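Local coordinates for glycosyl hydrolases family 31 family protein (PDB 6DRU), which hydrolyses terminal alpha-linked xylose from the non-reducing-end glucose of xyloglucan oligosaccharides, as an alpha-xylosidase of glycoside hydrolase family 31, at residues W484-S490 against V515-E521; E539-R543 against V654-V659; T154-I160 against A496-S501. All blocks are in the same frame, centred on the assembly; numbering follows the deposited sequence.

Interaction 1 of 3, residues W484-S490 against V515-E521; sequences WSGDTTS and VDAGGFE. With XYS (alpha-D-xylopyranose), chain N; BGC (beta-D-glucopyranose), chain F.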
loop_
_atom_site.group_PDB
_atom_site.type_symbol
_atom_site.label_atom_id
_atom_site.label_comp_id
_atom_site.label_asym_id
_atom_site.label_seq_id
_atom_site.Cartn_x
_atom_site.Cartn_y
_atom_site.Cartn_z
ATOM N N TRP A 484 35.705 7.952 4.198
ATOM C CA TRP A 484 36.041 8.726 5.382
ATOM C C TRP A 484 34.804 8.852 6.261
ATOM O O TRP A 484 33.670 8.776 5.782
ATOM C CB TRP A 484 36.633 10.107 5.022
ATOM C CG TRP A 484 35.690 11.273 5.038
ATOM C CD1 TRP A 484 35.484 12.139 6.073
ATOM C CD2 TRP A 484 34.870 11.737 3.960
ATOM N NE1 TRP A 484 34.569 13.097 5.716
ATOM C CE2 TRP A 484 34.176 12.874 4.423
ATOM C CE3 TRP A 484 34.643 11.296 2.653
ATOM C CZ2 TRP A 484 33.274 13.575 3.626
ATOM C CZ3 TRP A 484 33.747 11.994 1.863
ATOM C CH2 TRP A 484 33.070 13.118 2.354
ATOM N N SER A 485 35.037 9.034 7.561
ATOM C CA SER A 485 34.004 8.850 8.573
ATOM C C SER A 485 32.959 9.960 8.607
ATOM O O SER A 485 32.076 9.911 9.469
ATOM C CB SER A 485 34.654 8.717 9.949
ATOM O OG SER A 485 35.426 9.863 10.260
ATOM N N GLY A 486 33.024 10.947 7.721
ATOM C CA GLY A 486 31.972 11.945 7.654
ATOM C C GLY A 486 32.135 13.072 8.663
ATOM O O GLY A 486 33.209 13.306 9.229
ATOM N N ASP A 487 31.028 13.776 8.891
ATOM C CA ASP A 487 31.028 14.981 9.714
ATOM C C ASP A 487 31.070 14.617 11.193
ATOM O O ASP A 487 30.129 14.012 11.720
ATOM C CB ASP A 487 29.798 15.829 9.406
ATOM C CG ASP A 487 29.833 16.416 8.012
ATOM O OD1 ASP A 487 30.867 16.256 7.329
ATOM O OD2 ASP A 487 28.830 17.035 7.601
ATOM N N THR A 488 32.155 14.994 11.863
ATOM C CA THR A 488 32.350 14.727 13.278
ATOM C C THR A 488 32.593 16.036 14.018
ATOM O O THR A 488 33.015 17.035 13.431
ATOM C CB THR A 488 33.527 13.770 13.502
ATOM O OG1 THR A 488 34.617 14.137 12.648
ATOM C CG2 THR A 488 33.113 12.343 13.191
ATOM N N THR A 489 32.321 16.023 15.319
ATOM C CA THR A 489 32.559 17.188 16.159
ATOM C C THR A 489 34.003 17.207 16.647
ATOM O O THR A 489 34.607 16.162 16.902
ATOM C CB THR A 489 31.604 17.210 17.354
ATOM O OG1 THR A 489 31.539 15.906 17.942
ATOM C CG2 THR A 489 30.212 17.636 16.915
ATOM N N SER A 490 34.557 18.412 16.768
ATOM C CA SER A 490 35.951 18.589 17.180
ATOM C C SER A 490 36.036 18.651 18.706
ATOM O O SER A 490 36.238 19.702 19.318
ATOM C CB SER A 490 36.542 19.834 16.531
ATOM O OG SER A 490 36.549 19.720 15.119
ATOM N N VAL A 515 39.884 9.579 8.264
ATOM C CA VAL A 515 39.074 10.512 9.041
ATOM C C VAL A 515 39.445 11.936 8.646
ATOM O O VAL A 515 40.334 12.169 7.822
ATOM C CB VAL A 515 39.266 10.332 10.562
ATOM C CG1 VAL A 515 38.574 9.086 11.054
ATOM C CG2 VAL A 515 40.746 10.314 10.913
ATOM N N ASP A 516 38.756 12.898 9.259
ATOM C CA ASP A 516 39.139 14.305 9.206
ATOM C C ASP A 516 40.014 14.601 10.419
ATOM O O ASP A 516 39.540 14.558 11.559
ATOM C CB ASP A 516 37.907 15.208 9.190
ATOM C CG ASP A 516 37.175 15.171 7.868
ATOM O OD1 ASP A 516 36.124 15.838 7.758
ATOM O OD2 ASP A 516 37.622 14.442 6.957
ATOM N N ALA A 517 41.290 14.899 10.175
ATOM C CA ALA A 517 42.211 15.201 11.263
ATOM C C ALA A 517 41.757 16.440 12.022
ATOM O O ALA A 517 41.750 17.547 11.475
ATOM C CB ALA A 517 43.632 15.391 10.732
ATOM N N GLY A 518 41.370 16.260 13.282
ATOM C CA GLY A 518 40.904 17.348 14.112
ATOM C C GLY A 518 39.402 17.491 14.199
ATOM O O GLY A 518 38.926 18.431 14.846
ATOM N N GLY A 519 38.642 16.590 13.581
ATOM C CA GLY A 519 37.201 16.731 13.524
ATOM C C GLY A 519 36.780 17.673 12.412
ATOM O O GLY A 519 37.596 18.294 11.729
ATOM N N PHE A 520 35.464 17.779 12.227
ATOM C CA PHE A 520 34.903 18.638 11.194
ATOM C C PHE A 520 34.099 19.796 11.774
ATOM O O PHE A 520 34.415 20.959 11.511
ATOM C CB PHE A 520 34.031 17.817 10.233
ATOM C CG PHE A 520 33.311 18.656 9.218
ATOM C CD1 PHE A 520 33.993 19.205 8.145
ATOM C CD2 PHE A 520 31.959 18.916 9.349
ATOM C CE1 PHE A 520 33.337 19.986 7.215
ATOM C CE2 PHE A 520 31.295 19.697 8.425
ATOM C CZ PHE A 520 31.986 20.232 7.355
ATOM N N GLU A 521 33.061 19.509 12.554
ATOM C CA GLU A 521 32.159 20.535 13.056
ATOM C C GLU A 521 32.602 21.047 14.418
ATOM O O GLU A 521 33.222 20.331 15.207
ATOM C CB GLU A 521 30.728 20.004 13.163
ATOM C CG GLU A 521 29.957 19.978 11.859
ATOM C CD GLU A 521 28.493 19.641 12.062
ATOM O OE1 GLU A 521 28.021 19.705 13.217
ATOM O OE2 GLU A 521 27.815 19.310 11.068
HETATM C C1 XYS N . 29.985 17.824 3.903
HETATM C C2 XYS N . 31.267 17.029 3.997
HETATM C C3 XYS N . 32.394 17.956 4.392
HETATM C C4 XYS N . 32.442 19.132 3.440
HETATM C C5 XYS N . 31.070 19.764 3.353
HETATM O O1 XYS N . 29.715 18.425 5.147
HETATM O O2 XYS N . 31.123 16.011 4.958
HETATM O O3 XYS N . 33.619 17.262 4.346
HETATM O O4 XYS N . 33.365 20.082 3.917
HETATM O O5 XYS N . 30.126 18.814 2.910
HETATM C C2 BGC F . 29.898 23.675 8.798
HETATM C C3 BGC F . 28.704 23.114 8.107
HETATM C C4 BGC F . 27.710 22.555 9.139
HETATM C C5 BGC F . 27.425 23.589 10.188
HETATM C C6 BGC F . 26.504 22.996 11.246
HETATM C C1 BGC F . 29.427 24.675 9.822
HETATM O O2 BGC F . 30.763 24.327 7.841
HETATM O O3 BGC F . 29.105 22.104 7.253
HETATM O O4 BGC F . 26.500 22.215 8.502
HETATM O O5 BGC F . 28.633 23.995 10.798
HETATM O O6 BGC F . 26.126 24.005 12.154
HETATM O O HOH W 1 33.488 15.764 6.774
HETATM O O HOH W 2 36.285 12.355 9.917
HETATM O O HOH W 3 27.102 17.972 9.125
#
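Two active-site loops of the family 31 TIM barrel, following the parallel strands 481-484 and 513-514, meet where D487 lies against F520. OD1 of D487 sits over one face of the phenyl ring, toward its rim, 3.5 Å from CD2. With CG anti to the backbone N (chi1 174°), the F520 ring swings in beside D487. D487, identified as the proton donor, accepts a hydrogen bond at OD2 from O1 of the bound xylose, 3.0 Å away. The same F520 ring has O3 of the glucose unit at its edge, 3.4 Å from CZ.

Beyond the sugar, backbone bonds join the loops. T488 O accepts from both F520 N and E521 N, the latter at 2.6 Å, and S490 N returns a bond to E521 O, giving a single bridge between T489 and E521. The hydroxyl of S490 donates to G518 O over 2.7 Å, in the carbonyl plane and on a lone pair; Y537 on helix 535-548 also bonds to this oxygen. G518 and G519 end the type II turn that starts at D516.

At the other end of the contact, the W484 indole and the D516 carboxylate have their planes turned only 16° from each other, the side chains crossing at a slant, with OD2 3.3 Å from CD1. OD2 also forms a salt bridge with R555. A water accepts from W484 NE1, donates to OD1 of both D487 and D516, and hydrogen-bonds to O2 and O3 of xylose. Through it the R555-held carboxylate of D516 acts as a second shell, tying the sugar and D487 into one polar network.

Interaction 2 of 3, residues E539-R543 against V654-V659; sequences ELYVR and VTLPNV. With NAG (2-acetamido-2-deoxy-beta-D-glucopyranose), chain E.
E539 reaches from helix 535-548 toward the loop at P657 and N658. Its CG is anti to the backbone N (chi1 -179°) and the chain stays extended, which carries the carboxylate straight out to the loop. There OE2 uses its syn lone pair to accept the backbone N-H of N658, at 2.5 Å and with an angle of 160° at the hydrogen. OE1 lies 3.5 Å from P657 CB, the two side chains crossing at about a right angle.

One helical turn later comes R543, whose N bonds back to E539 O. Its side chain bends at chi2 (-67°) and lays the guanidinium flat against V654: CG1 stands over the centre of one face, 3.7 Å from NE. V659 O lies at the edge, in the plane and 2.9 Å from NH2, but the angle is too poor for a hydrogen bond; NH2 bonds instead to A696 O. Between the two charged side chains a water accepts from R543 NE at 3.0 Å and donates to E539 OE2 and L656 O. W492, from helix 492-508, packs on E539, R543 and P657.

The contact thus joins a barrel helix to a loop of the C-terminal domain through a charged pair on the helix, bonded to the loop directly and by water. OE2 takes two donors, the backbone N-H of N658 and this water, while the guanidinium combines apolar cover on a face with polar partners at its rim.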
loop_
_atom_site.group_PDB
_atom_site.type_symbol
_atom_site.label_atom_id
_atom_site.label_comp_id
_atom_site.label_asym_id
_atom_site.label_seq_id
_atom_site.Cartn_x
_atom_site.Cartn_y
_atom_site.Cartn_z
ATOM N N GLU A 539 45.934 21.437 21.342
ATOM C CA GLU A 539 46.311 20.146 21.909
ATOM C C GLU A 539 45.548 19.012 21.238
ATOM O O GLU A 539 46.137 17.999 20.840
ATOM C CB GLU A 539 46.058 20.144 23.417
ATOM C CG GLU A 539 46.438 18.844 24.109
ATOM C CD GLU A 539 45.892 18.753 25.519
ATOM O OE1 GLU A 539 45.055 19.605 25.890
ATOM O OE2 GLU A 539 46.298 17.832 26.260
ATOM N N LEU A 540 44.230 19.172 21.095
ATOM C CA LEU A 540 43.411 18.137 20.469
ATOM C C LEU A 540 43.842 17.874 19.033
ATOM O O LEU A 540 43.927 16.716 18.606
ATOM C CB LEU A 540 41.936 18.536 20.521
ATOM C CG LEU A 540 40.954 17.613 19.796
ATOM C CD1 LEU A 540 41.072 16.178 20.292
ATOM C CD2 LEU A 540 39.530 18.122 19.955
ATOM N N TYR A 541 44.114 18.933 18.266
ATOM C CA TYR A 541 44.467 18.750 16.863
ATOM C C TYR A 541 45.786 18.001 16.711
ATOM O O TYR A 541 45.915 17.131 15.843
ATOM C CB TYR A 541 44.540 20.099 16.149
ATOM C CG TYR A 541 44.907 19.965 14.689
ATOM C CD1 TYR A 541 43.955 19.600 13.747
ATOM C CD2 TYR A 541 46.207 20.187 14.253
ATOM C CE1 TYR A 541 44.285 19.466 12.413
ATOM C CE2 TYR A 541 46.546 20.055 12.921
ATOM C CZ TYR A 541 45.580 19.694 12.005
ATOM O OH TYR A 541 45.908 19.562 10.676
ATOM N N VAL A 542 46.778 18.327 17.542
ATOM C CA VAL A 542 48.079 17.676 17.422
ATOM C C VAL A 542 47.972 16.200 17.783
ATOM O O VAL A 542 48.601 15.344 17.149
ATOM C CB VAL A 542 49.122 18.410 18.284
ATOM C CG1 VAL A 542 50.404 17.601 18.379
ATOM C CG2 VAL A 542 49.409 19.784 17.697
ATOM N N ARG A 543 47.163 15.875 18.795
ATOM C CA ARG A 543 46.886 14.473 19.094
ATOM C C ARG A 543 46.191 13.794 17.921
ATOM O O ARG A 543 46.524 12.658 17.559
ATOM C CB ARG A 543 46.030 14.363 20.355
ATOM C CG ARG A 543 46.701 14.848 21.628
ATOM C CD ARG A 543 47.871 13.961 22.008
ATOM N NE ARG A 543 48.277 14.172 23.393
ATOM C CZ ARG A 543 49.282 13.533 23.980
ATOM N NH1 ARG A 543 49.988 12.638 23.301
ATOM N NH2 ARG A 543 49.582 13.786 25.247
ATOM N N VAL A 654 45.996 9.022 22.009
ATOM C CA VAL A 654 45.654 9.669 23.270
ATOM C C VAL A 654 44.356 10.442 23.074
ATOM O O VAL A 654 44.289 11.366 22.257
ATOM C CB VAL A 654 46.784 10.592 23.748
ATOM C CG1 VAL A 654 46.321 11.428 24.931
ATOM C CG2 VAL A 654 48.009 9.775 24.125
ATOM N N THR A 655 43.321 10.065 23.825
ATOM C CA THR A 655 41.986 10.620 23.648
ATOM C C THR A 655 41.557 11.501 24.816
ATOM O O THR A 655 40.358 11.730 25.007
ATOM C CB THR A 655 40.975 9.492 23.445
ATOM O OG1 THR A 655 40.857 8.736 24.657
ATOM C CG2 THR A 655 41.434 8.570 22.324
ATOM N N LEU A 656 42.506 12.007 25.596
ATOM C CA LEU A 656 42.196 12.871 26.724
ATOM C C LEU A 656 43.167 14.040 26.757
ATOM O O LEU A 656 44.325 13.903 26.341
ATOM C CB LEU A 656 42.260 12.111 28.058
ATOM C CG LEU A 656 41.151 11.091 28.308
ATOM C CD1 LEU A 656 41.375 10.383 29.633
ATOM C CD2 LEU A 656 39.789 11.770 28.281
ATOM N N PRO A 657 42.729 15.193 27.249
ATOM C CA PRO A 657 43.620 16.351 27.333
ATOM C C PRO A 657 44.453 16.327 28.607
ATOM O O PRO A 657 44.114 15.673 29.595
ATOM C CB PRO A 657 42.649 17.535 27.338
ATOM C CG PRO A 657 41.444 16.994 28.036
ATOM C CD PRO A 657 41.355 15.526 27.669
ATOM N N ASN A 658 45.562 17.064 28.559
ATOM C CA ASN A 658 46.485 17.201 29.684
ATOM C C ASN A 658 46.941 15.825 30.179
ATOM O O ASN A 658 46.607 15.372 31.275
ATOM C CB ASN A 658 45.833 18.016 30.808
ATOM C CG ASN A 658 46.825 18.449 31.872
ATOM O OD1 ASN A 658 47.985 18.739 31.576
ATOM N ND2 ASN A 658 46.371 18.497 33.119
ATOM N N VAL A 659 47.720 15.167 29.326
ATOM C CA VAL A 659 48.150 13.793 29.559
ATOM C C VAL A 659 49.622 13.666 29.193
ATOM O O VAL A 659 50.042 14.104 28.116
ATOM C CB VAL A 659 47.301 12.787 28.753
ATOM C CG1 VAL A 659 48.077 11.502 28.498
ATOM C CG2 VAL A 659 46.007 12.481 29.487
HETATM C C1 NAG E . 36.556 4.537 26.902
HETATM C C2 NAG E . 36.670 6.049 26.925
HETATM C C3 NAG E . 35.481 6.705 27.524
HETATM C C4 NAG E . 34.212 6.170 26.903
HETATM C C5 NAG E . 34.194 4.664 27.031
HETATM C C6 NAG E . 32.920 4.113 26.424
HETATM C C7 NAG E . 38.910 7.066 26.991
HETATM C C8 NAG E . 40.148 7.461 27.764
HETATM N N2 NAG E . 37.832 6.420 27.652
HETATM O O3 NAG E . 35.585 8.098 27.348
HETATM O O4 NAG E . 33.090 6.715 27.557
HETATM O O5 NAG E . 35.318 4.148 26.358
HETATM O O6 NAG E . 33.231 3.166 25.427
HETATM O O7 NAG E . 38.840 7.299 25.802
HETATM O O HOH W 4 46.767 15.071 25.846
#

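Interaction 3 of 3, residues T154-I160 against A496-S501; sequences TQQDHMI and AVQVAS. With NAG (2-acetamido-2-deoxy-beta-D-glucopyranose), chain E.
H158 lays its imidazole flat over the backbone of helix 492-508, with V497 CA beneath the middle of the ring. The CH-pi distance from this CA to the centroid of the H158 ring is 4.3 Å, only 10° off the normal. CG1 of V497 comes up under the rim of the same face, 3.4 Å from H158 ND1, and the alanine methyl of A496 approaches CE1. The opposite face carries an N-acetylglucosamine, whose O6 stands over the ring centre 3.5 Å from ND1, so that the imidazole is layered between helix and glycan. Its rotation is further set by a hydrogen bond from NE2 to OE1 of Q641.

H158 also contributes its main chain, in a left-handed conformation. Its N donates to a water 2.8 Å away, which in turn lies within hydrogen-bonding distance of V497 O and Q155 O, linking the loop to the helix backbone. The loop belongs to the beta-rich N-terminal part, running from strand 149-151 to strand 166-168, whereas the helix follows strand 481-484 of the TIM barrel; the contact therefore joins the two across 336 residues of sequence. On the loop side, D157 and M159 pack against L204 and T203 of a second subunit.

A500 points its methyl into the bend after H158, where it rests 3.7 Å from M159 N, and I160 CG2 closes on the same methyl at 4.1 Å. Toward the start of the loop, S501 turns OG anti to its backbone N (chi1 -171°) and brings it 3.5 Å from T154 CB. Q156 crosses Q498 obliquely, their amide planes 82° apart; Q498 bends at chi2, and its OE1 bonds to the hydroxyl of S485.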
loop_
_atom_site.group_PDB
_atom_site.type_symbol
_atom_site.label_atom_id
_atom_site.label_comp_id
_atom_site.label_asym_id
_atom_site.label_seq_id
_atom_site.Cartn_x
_atom_site.Cartn_y
_atom_site.Cartn_z
ATOM N N THR A 154 30.067 1.047 8.954
ATOM C CA THR A 154 30.584 2.094 9.822
ATOM C C THR A 154 29.456 2.764 10.596
ATOM O O THR A 154 28.320 2.860 10.122
ATOM C CB THR A 154 31.349 3.148 9.018
ATOM O OG1 THR A 154 30.460 3.781 8.087
ATOM C CG2 THR A 154 32.494 2.502 8.259
ATOM N N GLN A 155 29.796 3.251 11.787
ATOM C CA GLN A 155 28.849 3.853 12.715
ATOM C C GLN A 155 29.634 4.410 13.894
ATOM O O GLN A 155 30.668 3.855 14.276
ATOM C CB GLN A 155 27.811 2.827 13.190
ATOM C CG GLN A 155 26.835 3.338 14.235
ATOM C CD GLN A 155 25.855 2.273 14.679
ATOM O OE1 GLN A 155 25.982 1.105 14.309
ATOM N NE2 GLN A 155 24.868 2.669 15.475
ATOM N N GLN A 156 29.145 5.515 14.460
ATOM C CA GLN A 156 29.786 6.125 15.627
ATOM C C GLN A 156 29.113 5.592 16.890
ATOM O O GLN A 156 28.316 6.266 17.546
ATOM C CB GLN A 156 29.722 7.644 15.548
ATOM C CG GLN A 156 30.354 8.214 14.295
ATOM C CD GLN A 156 30.431 9.727 14.310
ATOM O OE1 GLN A 156 29.847 10.398 13.459
ATOM N NE2 GLN A 156 31.159 10.273 15.278
ATOM N N ASP A 157 29.455 4.349 17.234
ATOM C CA ASP A 157 28.915 3.698 18.418
ATOM C C ASP A 157 29.966 3.344 19.458
ATOM O O ASP A 157 29.594 2.911 20.555
ATOM C CB ASP A 157 28.147 2.421 18.034
ATOM C CG ASP A 157 28.998 1.435 17.252
ATOM O OD1 ASP A 157 30.164 1.759 16.936
ATOM O OD2 ASP A 157 28.501 0.328 16.956
ATOM N N HIS A 158 31.257 3.504 19.150
ATOM C CA HIS A 158 32.347 3.212 20.083
ATOM C C HIS A 158 32.393 1.729 20.448
ATOM O O HIS A 158 32.777 1.365 21.562
ATOM C CB HIS A 158 32.241 4.077 21.344
ATOM C CG HIS A 158 33.559 4.382 21.985
ATOM N ND1 HIS A 158 33.751 5.477 22.801
ATOM C CD2 HIS A 158 34.749 3.741 21.931
ATOM C CE1 HIS A 158 35.003 5.495 23.221
ATOM N NE2 HIS A 158 35.630 4.452 22.708
ATOM N N MET A 159 31.999 0.865 19.510
ATOM C CA MET A 159 31.965 -0.574 19.733
ATOM C C MET A 159 32.531 -1.303 18.524
ATOM O O MET A 159 32.321 -0.884 17.383
ATOM C CB MET A 159 30.534 -1.071 19.982
ATOM C CG MET A 159 29.749 -0.276 21.010
ATOM S SD MET A 159 28.010 -0.751 21.059
ATOM C CE MET A 159 28.144 -2.372 21.799
ATOM N N ILE A 160 33.255 -2.390 18.780
ATOM C CA ILE A 160 33.622 -3.330 17.730
ATOM C C ILE A 160 32.831 -4.628 17.814
ATOM O O ILE A 160 32.777 -5.364 16.816
ATOM C CB ILE A 160 35.137 -3.626 17.728
ATOM C CG1 ILE A 160 35.594 -4.116 19.102
ATOM C CG2 ILE A 160 35.926 -2.404 17.278
ATOM C CD1 ILE A 160 37.022 -4.604 19.118
ATOM N N ALA A 496 38.057 9.397 20.192
ATOM C CA ALA A 496 38.068 8.030 20.701
ATOM C C ALA A 496 37.104 7.126 19.942
ATOM O O ALA A 496 37.382 5.933 19.770
ATOM C CB ALA A 496 37.732 8.025 22.192
ATOM N N VAL A 497 35.970 7.662 19.483
ATOM C CA VAL A 497 34.981 6.818 18.821
ATOM C C VAL A 497 35.347 6.530 17.368
ATOM O O VAL A 497 34.886 5.525 16.813
ATOM C CB VAL A 497 33.571 7.427 18.915
ATOM C CG1 VAL A 497 33.265 7.830 20.351
ATOM C CG2 VAL A 497 33.419 8.605 17.979
ATOM N N GLN A 498 36.153 7.386 16.732
ATOM C CA GLN A 498 36.490 7.178 15.327
ATOM C C GLN A 498 37.271 5.888 15.119
ATOM O O GLN A 498 37.180 5.278 14.048
ATOM C CB GLN A 498 37.297 8.360 14.788
ATOM C CG GLN A 498 36.559 9.682 14.804
ATOM C CD GLN A 498 35.156 9.565 14.251
ATOM O OE1 GLN A 498 34.964 9.246 13.079
ATOM N NE2 GLN A 498 34.164 9.825 15.093
ATOM N N VAL A 499 38.045 5.465 16.121
ATOM C CA VAL A 499 38.880 4.275 15.971
ATOM C C VAL A 499 38.013 3.041 15.754
ATOM O O VAL A 499 38.252 2.245 14.838
ATOM C CB VAL A 499 39.804 4.108 17.189
ATOM C CG1 VAL A 499 40.753 2.938 16.975
ATOM C CG2 VAL A 499 40.573 5.390 17.449
ATOM N N ALA A 500 36.990 2.866 16.597
ATOM C CA ALA A 500 36.135 1.689 16.491
ATOM C C ALA A 500 35.373 1.657 15.171
ATOM O O ALA A 500 35.071 0.574 14.658
ATOM C CB ALA A 500 35.161 1.640 17.668
ATOM N N SER A 501 35.056 2.827 14.609
ATOM C CA SER A 501 34.383 2.869 13.314
ATOM C C SER A 501 35.282 2.330 12.207
ATOM O O SER A 501 34.827 1.570 11.343
ATOM C CB SER A 501 33.935 4.297 12.999
ATOM O OG SER A 501 33.098 4.333 11.855
HETATM C C1 NAG E . 36.556 4.537 26.902
HETATM C C2 NAG E . 36.670 6.049 26.925
HETATM C C3 NAG E . 35.481 6.705 27.524
HETATM C C4 NAG E . 34.212 6.170 26.903
HETATM C C5 NAG E . 34.194 4.664 27.031
HETATM C C6 NAG E . 32.920 4.113 26.424
HETATM C C7 NAG E . 38.910 7.066 26.991
HETATM C C8 NAG E . 40.148 7.461 27.764
HETATM N N2 NAG E . 37.832 6.420 27.652
HETATM O O3 NAG E . 35.585 8.098 27.348
HETATM O O4 NAG E . 33.090 6.715 27.557
HETATM O O5 NAG E . 35.318 4.148 26.358
HETATM O O6 NAG E . 33.231 3.166 25.427
HETATM O O7 NAG E . 38.840 7.299 25.802
HETATM O O HOH W 5 32.630 3.695 16.691
#

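The three contacts form a connected cluster. The centres of interactions 1 and 2 lie about 15 Å apart, those of interactions 1 and 3 about 13 Å, and those of interactions 2 and 3 about 18 Å. Helix 492-508, which follows the 484-490 loop, supplies one side of interaction 3; helix 535-548, which follows the 515-521 loop, supplies one side of interaction 2. Along the chain, interactions 1 and 3 interleave, whereas interaction 2 opens after both have closed. S485 bonds to Q498, A517 packs on Y541, and T655 touches A496. The catalytic loops of the barrel are thus backed by helices that contact the N-terminal beta region on one side and the C-terminal domain on another.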